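Local coordinates for protein ribulose-5-phosphate reductase 1 (PDB 6XHK) that reduces D-ribulose 5-phosphate to D-ribitol 5-phosphate with NADPH, in the pathway that builds poly(ribitol phosphate) wall teichoic acid in Staphylococcus aureus, at residues Leu145-Leu150 with Ile178-Leu182; Thr222-Glu228 with Met242-Ser247; Asp26-Pro32 with Asp119-His125. All blocks are in the same frame, centred on the assembly; numbering follows the deposited sequence.

Interaction 1 (Leu145-Leu150 with Ile178-Leu182); sequences LVTVSL and ITAIL. With NDP (NADPH dihydro-nicotinamide-adenine-dinucleotide phosphate), chain B.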
# COMPACT_ATOMS: atom_id res chain seq x y z
N LEU A 145 1.09 1.80 1.08
CA LEU A 145 1.64 0.61 0.45
C LEU A 145 3.12 0.48 0.73
O LEU A 145 3.61 -0.63 0.98
CB LEU A 145 1.36 0.61 -1.05
CG LEU A 145 0.21 -0.30 -1.44
CD1 LEU A 145 -1.02 -0.02 -0.60
CD2 LEU A 145 -0.12 -0.19 -2.91
N VAL A 146 3.84 1.60 0.73
CA VAL A 146 5.27 1.51 1.01
C VAL A 146 5.49 1.08 2.44
O VAL A 146 6.46 0.37 2.73
CB VAL A 146 5.96 2.85 0.71
CG1 VAL A 146 7.43 2.73 1.01
CG2 VAL A 146 5.74 3.22 -0.74
N THR A 147 4.60 1.46 3.35
CA THR A 147 4.79 1.04 4.73
C THR A 147 4.50 -0.45 4.88
O THR A 147 5.25 -1.15 5.57
CB THR A 147 3.91 1.83 5.70
OG1 THR A 147 2.53 1.71 5.32
CG2 THR A 147 4.32 3.29 5.68
N VAL A 148 3.41 -0.94 4.27
CA VAL A 148 3.09 -2.37 4.30
C VAL A 148 4.29 -3.19 3.84
O VAL A 148 4.69 -4.17 4.48
CB VAL A 148 1.85 -2.64 3.43
CG1 VAL A 148 1.66 -4.11 3.21
CG2 VAL A 148 0.61 -2.05 4.08
N SER A 149 4.89 -2.75 2.73
CA SER A 149 6.05 -3.45 2.19
C SER A 149 7.23 -3.42 3.15
O SER A 149 7.76 -4.48 3.51
CB SER A 149 6.42 -2.83 0.84
OG SER A 149 7.58 -3.43 0.32
N LEU A 150 7.65 -2.22 3.59
CA LEU A 150 8.77 -2.14 4.52
C LEU A 150 8.52 -2.96 5.78
O LEU A 150 9.44 -3.58 6.31
CB LEU A 150 9.05 -0.69 4.88
CG LEU A 150 10.16 -0.51 5.91
CD1 LEU A 150 11.53 -0.66 5.28
CD2 LEU A 150 10.03 0.81 6.66
N ILE A 178 6.69 -1.89 -5.35
CA ILE A 178 7.22 -1.19 -4.18
C ILE A 178 8.26 -2.03 -3.47
O ILE A 178 9.34 -1.54 -3.09
CB ILE A 178 6.07 -0.78 -3.24
CG1 ILE A 178 5.14 0.20 -3.97
CG2 ILE A 178 6.59 -0.23 -1.92
CD1 ILE A 178 4.09 0.81 -3.11
N THR A 179 7.96 -3.32 -3.28
CA THR A 179 8.89 -4.21 -2.59
C THR A 179 10.20 -4.35 -3.35
O THR A 179 11.28 -4.32 -2.74
CB THR A 179 8.23 -5.56 -2.39
OG1 THR A 179 6.85 -5.35 -2.07
CG2 THR A 179 8.95 -6.38 -1.33
N ALA A 180 10.12 -4.55 -4.67
CA ALA A 180 11.32 -4.56 -5.48
C ALA A 180 12.15 -3.30 -5.24
O ALA A 180 13.37 -3.38 -5.00
CB ALA A 180 10.94 -4.71 -6.95
N ILE A 181 11.49 -2.13 -5.24
CA ILE A 181 12.19 -0.87 -5.03
C ILE A 181 12.92 -0.89 -3.69
O ILE A 181 14.09 -0.49 -3.58
CB ILE A 181 11.22 0.32 -5.09
CG1 ILE A 181 10.56 0.43 -6.46
CG2 ILE A 181 11.97 1.62 -4.79
CD1 ILE A 181 9.58 1.63 -6.51
N LEU A 182 12.21 -1.31 -2.64
CA LEU A 182 12.78 -1.23 -1.30
C LEU A 182 13.96 -2.18 -1.14
O LEU A 182 15.01 -1.78 -0.63
CB LEU A 182 11.71 -1.53 -0.25
CG LEU A 182 10.68 -0.41 -0.20
CD1 LEU A 182 9.47 -0.84 0.62
CD2 LEU A 182 11.31 0.85 0.36
PA NDP B . -2.67 -5.99 -8.11
O1A NDP B . -4.00 -5.78 -8.78
O2A NDP B . -1.68 -4.93 -8.59
O5B NDP B . -2.15 -7.53 -8.44
C5B NDP B . -0.73 -7.87 -8.35
C4B NDP B . -0.25 -8.70 -9.60
O4B NDP B . -0.15 -9.98 -9.35
C3B NDP B . -1.29 -8.59 -10.76
O3B NDP B . -0.73 -8.02 -11.86
C2B NDP B . -1.67 -10.01 -11.15
O2B NDP B . -1.70 -10.00 -12.64
C1B NDP B . -0.67 -10.72 -10.69
N9A NDP B . -0.97 -12.15 -10.49
C8A NDP B . -2.16 -12.81 -10.58
N7A NDP B . -1.94 -14.13 -10.32
C5A NDP B . -0.65 -14.28 -10.08
C6A NDP B . 0.18 -15.52 -9.73
N6A NDP B . -0.49 -16.80 -9.62
N1A NDP B . 1.58 -15.39 -9.53
C2A NDP B . 2.23 -14.10 -9.65
N3A NDP B . 1.43 -12.91 -9.98
C4A NDP B . -0.04 -13.05 -10.19
O3 NDP B . -2.79 -5.81 -6.44
PN NDP B . -1.53 -5.35 -5.40
O1N NDP B . -0.17 -5.56 -6.06
O2N NDP B . -1.65 -3.89 -5.09
O5D NDP B . -1.71 -6.23 -3.99
C5D NDP B . -2.47 -7.46 -4.02
C4D NDP B . -2.89 -7.97 -2.73
O4D NDP B . -2.17 -7.27 -1.50
C3D NDP B . -4.40 -7.76 -2.47
O3D NDP B . -5.02 -9.00 -1.92
C2D NDP B . -4.46 -6.73 -1.58
O2D NDP B . -5.68 -6.71 -0.77
C1D NDP B . -3.12 -6.92 -0.67
N1N NDP B . -2.78 -5.76 0.19
C2N NDP B . -2.28 -6.06 1.54
C3N NDP B . -2.07 -4.99 2.62
C7N NDP B . -1.54 -5.45 4.04
O7N NDP B . -1.74 -4.76 5.01
N7N NDP B . -0.81 -6.71 4.15
C4N NDP B . -2.12 -3.50 2.21
C5N NDP B . -2.86 -3.26 0.87
C6N NDP B . -2.93 -4.36 -0.21
P2B NDP B . -3.16 -10.27 -13.32
O1X NDP B . -3.85 -11.46 -12.68
O2X NDP B . -4.02 -9.03 -13.08
O3X NDP B . -2.94 -10.54 -14.80
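Two helical segments meeting in a buried contact, crossing at -60° with their axes 9.3 Å apart at closest approach, show how a few branched side chains can fill a helix crossing around a single polar link. Ile178 gives up the largest area, 76 Å². Its CA-to-CB bond points toward the segment 145-150; Ile178 CD1 lies 3.4 Å from Leu145 CB, and Ile178 CG2 lies 3.7 Å from Val146 CG2 and 3.8 Å from Ser149 CB. One turn later Leu182 points the same way, and its CD1 lies 4.1 Å from Val146 CG1 and 4.3 Å from Leu150 CB, so that Val146 packs against both Ile178 and Leu182. Ser149, which buries about as much as Leu182, faces the partner helix in return. Its OG donates a hydrogen bond to Thr179 OG1 at 3.2 Å and also touches Leu182 CD1 at 3.2 Å; Thr179 OG1 is bonded in addition to the backbone oxygen of Leu175, within its own helix. Val148 takes no part in the crossing, but its CG1 comes within 3.6 Å of NDP C7N, the nicotinamide carboxamide carbon. The glycine pattern Gly171, Gly173 and Gly176 runs from the turn after strand 166-170 into the start of helix 174-186, consistent with the first helix of a Rossmann-type dinucleotide-binding fold, here packed against a helix bordering the NADPH pocket.

Interaction 2 (Thr222-Glu228 with Met242-Ser247); sequences TFDHAFE and MIDYIS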
# COMPACT_ATOMS: atom_id res chain seq x y z
N THR A 222 17.09 -20.44 -8.25
CA THR A 222 17.10 -20.60 -6.80
C THR A 222 17.24 -19.25 -6.10
O THR A 222 17.82 -18.31 -6.63
CB THR A 222 18.22 -21.54 -6.37
OG1 THR A 222 18.07 -21.82 -4.97
CG2 THR A 222 19.59 -20.89 -6.63
N PHE A 223 16.74 -19.22 -4.86
CA PHE A 223 16.69 -18.03 -4.01
C PHE A 223 16.39 -18.48 -2.59
O PHE A 223 15.85 -19.57 -2.38
CB PHE A 223 15.61 -17.05 -4.47
CG PHE A 223 14.26 -17.69 -4.65
CD1 PHE A 223 13.89 -18.26 -5.87
CD2 PHE A 223 13.35 -17.72 -3.60
CE1 PHE A 223 12.64 -18.84 -6.02
CE2 PHE A 223 12.10 -18.29 -3.74
CZ PHE A 223 11.75 -18.85 -4.95
N ASP A 224 16.71 -17.63 -1.61
CA ASP A 224 16.56 -18.01 -0.20
C ASP A 224 15.47 -17.28 0.57
O ASP A 224 15.12 -17.73 1.67
CB ASP A 224 17.89 -17.86 0.56
CG ASP A 224 18.62 -16.56 0.26
OD1 ASP A 224 18.70 -16.18 -0.92
OD2 ASP A 224 19.10 -15.92 1.22
N HIS A 225 14.91 -16.19 0.05
CA HIS A 225 13.88 -15.44 0.76
C HIS A 225 12.88 -14.95 -0.27
O HIS A 225 13.27 -14.52 -1.36
CB HIS A 225 14.46 -14.23 1.50
CG HIS A 225 15.06 -14.55 2.83
ND1 HIS A 225 16.12 -15.42 2.98
CD2 HIS A 225 14.76 -14.11 4.08
CE1 HIS A 225 16.44 -15.51 4.26
NE2 HIS A 225 15.63 -14.73 4.95
N ALA A 226 11.59 -14.99 0.06
CA ALA A 226 10.59 -14.64 -0.94
C ALA A 226 9.47 -13.83 -0.32
O ALA A 226 9.27 -13.85 0.90
CB ALA A 226 10.03 -15.87 -1.65
N PHE A 227 8.74 -13.10 -1.19
CA PHE A 227 7.66 -12.19 -0.82
C PHE A 227 6.46 -12.50 -1.69
O PHE A 227 6.56 -12.46 -2.92
CB PHE A 227 8.07 -10.74 -1.02
CG PHE A 227 9.06 -10.28 -0.05
CD1 PHE A 227 8.67 -9.73 1.15
CD2 PHE A 227 10.41 -10.42 -0.32
CE1 PHE A 227 9.61 -9.29 2.07
CE2 PHE A 227 11.37 -10.00 0.60
CZ PHE A 227 10.97 -9.43 1.80
N GLU A 228 5.33 -12.81 -1.08
CA GLU A 228 4.09 -13.06 -1.80
C GLU A 228 3.25 -11.79 -1.84
O GLU A 228 2.66 -11.40 -0.82
CB GLU A 228 3.32 -14.21 -1.17
CG GLU A 228 2.19 -14.72 -2.05
CD GLU A 228 0.82 -14.23 -1.57
OE1 GLU A 228 0.74 -13.54 -0.52
OE2 GLU A 228 -0.18 -14.55 -2.25
N MET A 242 6.34 -20.72 -4.97
CA MET A 242 7.51 -20.36 -4.18
C MET A 242 7.90 -21.46 -3.18
O MET A 242 9.10 -21.68 -2.97
CB MET A 242 7.32 -19.01 -3.49
CG MET A 242 6.00 -18.75 -2.84
SD MET A 242 5.53 -17.01 -3.09
CE MET A 242 6.73 -16.23 -2.05
N ILE A 243 6.94 -22.19 -2.61
CA ILE A 243 7.30 -23.35 -1.80
C ILE A 243 8.18 -24.29 -2.62
O ILE A 243 9.24 -24.74 -2.16
CB ILE A 243 6.03 -24.05 -1.27
CG1 ILE A 243 5.42 -23.32 -0.07
CG2 ILE A 243 6.31 -25.50 -0.89
CD1 ILE A 243 4.05 -23.83 0.32
N ASP A 244 7.79 -24.56 -3.87
CA ASP A 244 8.50 -25.55 -4.69
C ASP A 244 9.90 -25.08 -5.06
O ASP A 244 10.84 -25.89 -5.05
CB ASP A 244 7.72 -25.89 -5.96
CG ASP A 244 6.42 -26.60 -5.66
OD1 ASP A 244 5.94 -26.55 -4.52
OD2 ASP A 244 5.91 -27.28 -6.57
N TYR A 245 10.07 -23.81 -5.40
CA TYR A 245 11.34 -23.36 -5.95
C TYR A 245 12.32 -22.82 -4.91
O TYR A 245 13.50 -22.62 -5.23
CB TYR A 245 11.10 -22.29 -7.04
CG TYR A 245 10.56 -22.82 -8.37
CD1 TYR A 245 9.19 -22.99 -8.56
CD2 TYR A 245 11.43 -23.19 -9.41
CE1 TYR A 245 8.69 -23.49 -9.75
CE2 TYR A 245 10.94 -23.69 -10.61
CZ TYR A 245 9.57 -23.84 -10.77
OH TYR A 245 9.06 -24.34 -11.95
N ILE A 246 11.90 -22.58 -3.68
CA ILE A 246 12.75 -21.84 -2.75
C ILE A 246 13.81 -22.77 -2.16
O ILE A 246 13.56 -23.95 -1.90
CB ILE A 246 11.89 -21.16 -1.66
CG1 ILE A 246 12.75 -20.23 -0.80
CG2 ILE A 246 11.14 -22.17 -0.78
CD1 ILE A 246 12.00 -19.54 0.26
N SER A 247 15.01 -22.22 -1.95
CA SER A 247 16.08 -22.98 -1.30
C SER A 247 15.61 -23.52 0.05
O SER A 247 14.82 -22.87 0.75
CB SER A 247 17.33 -22.11 -1.11
OG SER A 247 17.99 -21.91 -2.35
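The C-terminal end of helix 232-245 is tied back to the strand 225-228 before it and to the residues leading into that strand, and the segment 242-247 illustrates the point residue by residue. Met242 comes first and buries 89 Å². Its CA-to-CB bond points toward the segment 222-228, and Met242 CE ends 3.3 Å from Ala226 CB, with SD 4.1 Å from Glu228 CB; the small alanine side chain meets the terminal methyl CE. Tyr245, at the close of the helix, contributes CB, which meets Phe223 CE1 at 3.9 Å, although its ring leads away. Ile246 is the first residue to leave helical geometry. Its CA lies over one face of the Phe223 ring, 4.1 Å from the centroid and 28° off the normal, a CH-pi contact, and its CB packs 3.6 Å from Phe223 CE2. The change of backbone direction brings Ser247 alongside Thr222 and Phe223: Ser247 N donates a nearly straight hydrogen bond (163°) to Phe223 O at 2.8 Å, supplemented by a weak one from Ser247 OG to the same oxygen at 3.2 Å. Ser247 OG also lies 2.6 Å from Thr222 OG1. The contact thus joins strand 225-228 and the residues leading into it to the end of helix 232-245 and the turn after it, within a beta-alpha-beta unit completed by strand 251-254. Met242 and Ile246 also touch Ile252 of that strand, Phe223 touches Thr166 of the adjacent strand 166-170, and Lys272 bonds backbone oxygens of Ile243, Asp244 and Ile246.

Interaction 3 (Asp26-Pro32 with Asp119-His125); sequences DYVIVRP and DFVLLNH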
# COMPACT_ATOMS: atom_id res chain seq x y z
N ASP A 26 -7.57 17.89 21.39
CA ASP A 26 -6.21 17.35 21.39
C ASP A 26 -5.87 16.64 20.09
O ASP A 26 -4.89 15.90 20.01
CB ASP A 26 -6.01 16.42 22.58
CG ASP A 26 -4.54 16.19 22.90
OD1 ASP A 26 -3.71 17.02 22.47
OD2 ASP A 26 -4.22 15.19 23.59
N TYR A 27 -6.69 16.87 19.07
CA TYR A 27 -6.45 16.35 17.74
C TYR A 27 -5.71 17.42 16.93
O TYR A 27 -5.54 18.56 17.35
CB TYR A 27 -7.78 15.95 17.11
CG TYR A 27 -8.39 14.72 17.72
CD1 TYR A 27 -9.75 14.49 17.66
CD2 TYR A 27 -7.60 13.79 18.41
CE1 TYR A 27 -10.33 13.36 18.23
CE2 TYR A 27 -8.16 12.66 18.99
CZ TYR A 27 -9.53 12.45 18.89
OH TYR A 27 -10.11 11.34 19.45
N VAL A 28 -5.25 17.01 15.76
CA VAL A 28 -4.68 17.92 14.77
C VAL A 28 -5.60 17.86 13.55
O VAL A 28 -5.79 16.79 12.95
CB VAL A 28 -3.21 17.59 14.47
CG1 VAL A 28 -3.02 16.15 14.26
CG2 VAL A 28 -2.74 18.26 13.21
N ILE A 29 -6.24 18.98 13.23
CA ILE A 29 -7.22 19.05 12.14
C ILE A 29 -6.47 19.25 10.83
O ILE A 29 -5.67 20.17 10.70
CB ILE A 29 -8.24 20.17 12.37
CG1 ILE A 29 -9.12 19.87 13.60
CG2 ILE A 29 -9.12 20.34 11.15
CD1 ILE A 29 -8.55 20.39 14.90
N VAL A 30 -6.73 18.38 9.86
CA VAL A 30 -5.93 18.24 8.66
C VAL A 30 -6.84 18.30 7.45
O VAL A 30 -7.89 17.64 7.42
CB VAL A 30 -5.14 16.92 8.67
CG1 VAL A 30 -4.21 16.80 7.49
CG2 VAL A 30 -4.33 16.82 9.95
N ARG A 31 -6.45 19.12 6.42
CA ARG A 31 -7.28 18.98 5.23
C ARG A 31 -6.59 18.08 4.24
O ARG A 31 -5.42 18.31 3.89
CB ARG A 31 -7.58 20.32 4.56
CG ARG A 31 -8.33 20.12 3.25
CD ARG A 31 -8.69 21.39 2.61
NE ARG A 31 -9.22 21.21 1.27
CZ ARG A 31 -10.52 21.19 1.01
NH1 ARG A 31 -11.40 21.30 2.00
NH2 ARG A 31 -10.95 21.05 -0.24
N PRO A 32 -7.26 17.03 3.76
CA PRO A 32 -6.62 16.16 2.78
C PRO A 32 -6.34 16.89 1.47
O PRO A 32 -7.10 17.75 1.04
CB PRO A 32 -7.64 15.03 2.62
CG PRO A 32 -8.95 15.63 2.98
CD PRO A 32 -8.63 16.60 4.08
N ASP A 119 -13.94 16.87 4.51
CA ASP A 119 -13.30 18.18 4.44
C ASP A 119 -12.16 18.31 5.45
O ASP A 119 -11.17 18.99 5.18
CB ASP A 119 -14.32 19.30 4.66
CG ASP A 119 -15.13 19.62 3.42
OD1 ASP A 119 -14.61 19.43 2.29
OD2 ASP A 119 -16.28 20.12 3.58
N PHE A 120 -12.29 17.67 6.63
CA PHE A 120 -11.23 17.71 7.63
C PHE A 120 -11.08 16.32 8.26
O PHE A 120 -12.07 15.62 8.48
CB PHE A 120 -11.54 18.71 8.74
CG PHE A 120 -11.70 20.12 8.26
CD1 PHE A 120 -10.60 20.90 7.94
CD2 PHE A 120 -12.98 20.70 8.22
CE1 PHE A 120 -10.78 22.20 7.52
CE2 PHE A 120 -13.17 22.00 7.82
CZ PHE A 120 -12.06 22.75 7.47
N VAL A 121 -9.84 15.94 8.55
CA VAL A 121 -9.51 14.67 9.19
C VAL A 121 -8.82 14.97 10.50
O VAL A 121 -7.81 15.69 10.52
CB VAL A 121 -8.62 13.79 8.29
CG1 VAL A 121 -8.40 12.46 8.93
CG2 VAL A 121 -9.29 13.56 6.96
N LEU A 122 -9.34 14.42 11.59
CA LEU A 122 -8.72 14.62 12.90
C LEU A 122 -7.79 13.46 13.21
O LEU A 122 -8.16 12.30 13.04
CB LEU A 122 -9.78 14.74 14.00
CG LEU A 122 -10.78 15.82 13.64
CD1 LEU A 122 -12.02 15.21 13.00
CD2 LEU A 122 -11.11 16.55 14.89
N LEU A 123 -6.60 13.78 13.67
CA LEU A 123 -5.56 12.79 13.87
C LEU A 123 -4.88 13.01 15.21
O LEU A 123 -4.80 14.13 15.70
CB LEU A 123 -4.51 12.84 12.76
CG LEU A 123 -5.03 12.74 11.33
CD1 LEU A 123 -3.87 12.75 10.37
CD2 LEU A 123 -5.84 11.48 11.14
N ASN A 124 -4.41 11.93 15.80
CA ASN A 124 -3.56 12.15 16.95
C ASN A 124 -2.21 12.65 16.49
O ASN A 124 -1.82 12.52 15.32
CB ASN A 124 -3.44 10.86 17.77
CG ASN A 124 -4.78 10.42 18.31
OD1 ASN A 124 -5.54 9.74 17.61
ND2 ASN A 124 -5.13 10.87 19.52
N HIS A 125 -1.48 13.27 17.40
CA HIS A 125 -0.22 13.87 17.01
C HIS A 125 0.76 12.82 16.55
O HIS A 125 1.61 13.11 15.70
CB HIS A 125 0.30 14.66 18.19
CG HIS A 125 -0.50 15.89 18.42
ND1 HIS A 125 -1.61 15.89 19.24
CD2 HIS A 125 -0.41 17.13 17.90
CE1 HIS A 125 -2.15 17.09 19.23
NE2 HIS A 125 -1.44 17.87 18.43
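Antiparallel strands within the GroES-like domain of a zinc-containing alcohol dehydrogenase provide a compact example of side chains sorted by alternation. Val28 with Leu123 and Val30 with Val121 form hydrogen-bonded pairs, while Ile29 with Leu122 forms the non-hydrogen-bonded pair between them. On the face carrying the valines, Val28 adopts the p rotamer and brings CG1 3.9 Å from Leu123 CB. Leu123, m at chi1 and t at chi2, carries CD1 to 4.1 Å from Val30 CG2. The opposite face holds Ile29, whose m,p conformation sets CG2 3.6 Å from Phe120 CD1 and CG1 4.1 Å from Leu122 CD2. Tyr27, with chi1 near m, lays its ring beside Leu122, CD1 lying 3.7 Å from Leu122 CB, and presents its edge to Asn124 ND2. His125, also m at chi1, directs its ring edge at the backbone oxygen of Asp26, with CE1 at 3.1 Å from Asp26 O, while its NE2 is hydrogen-bonded to Asp73. Strand 65-73 flanks the other edge of strand 28-36, through backbone bonds to Ile29 and Arg31. The Arg31 side chain, trans from chi1 to chi3, projects alongside Asp119, whose OD2 is bonded to Gln4; Arg31 NH1 and Asp119 OD1 form a long salt bridge of 3.7 Å.

Read from the N terminus, the three contacts occur in series, none nested within or crossing another. Interaction 3 comes first: it closes a span of 86 residues by pairing two strands of the GroES-like region. Interaction 1 follows, bringing helix 143-155 against helix 174-186 across 27 residues that include strand 166-170. Interaction 2 closes the shortest span, 13 residues, inside the coenzyme-binding region. Interactions 1 and 2 meet directly, Thr179 CG2 packing 4.1 Å from Phe227 CG, whereas interactions 2 and 3 lie on opposite sides of the chain's centre, their own centres about 42 Å apart. Interaction 1, near the middle, therefore stands between the two.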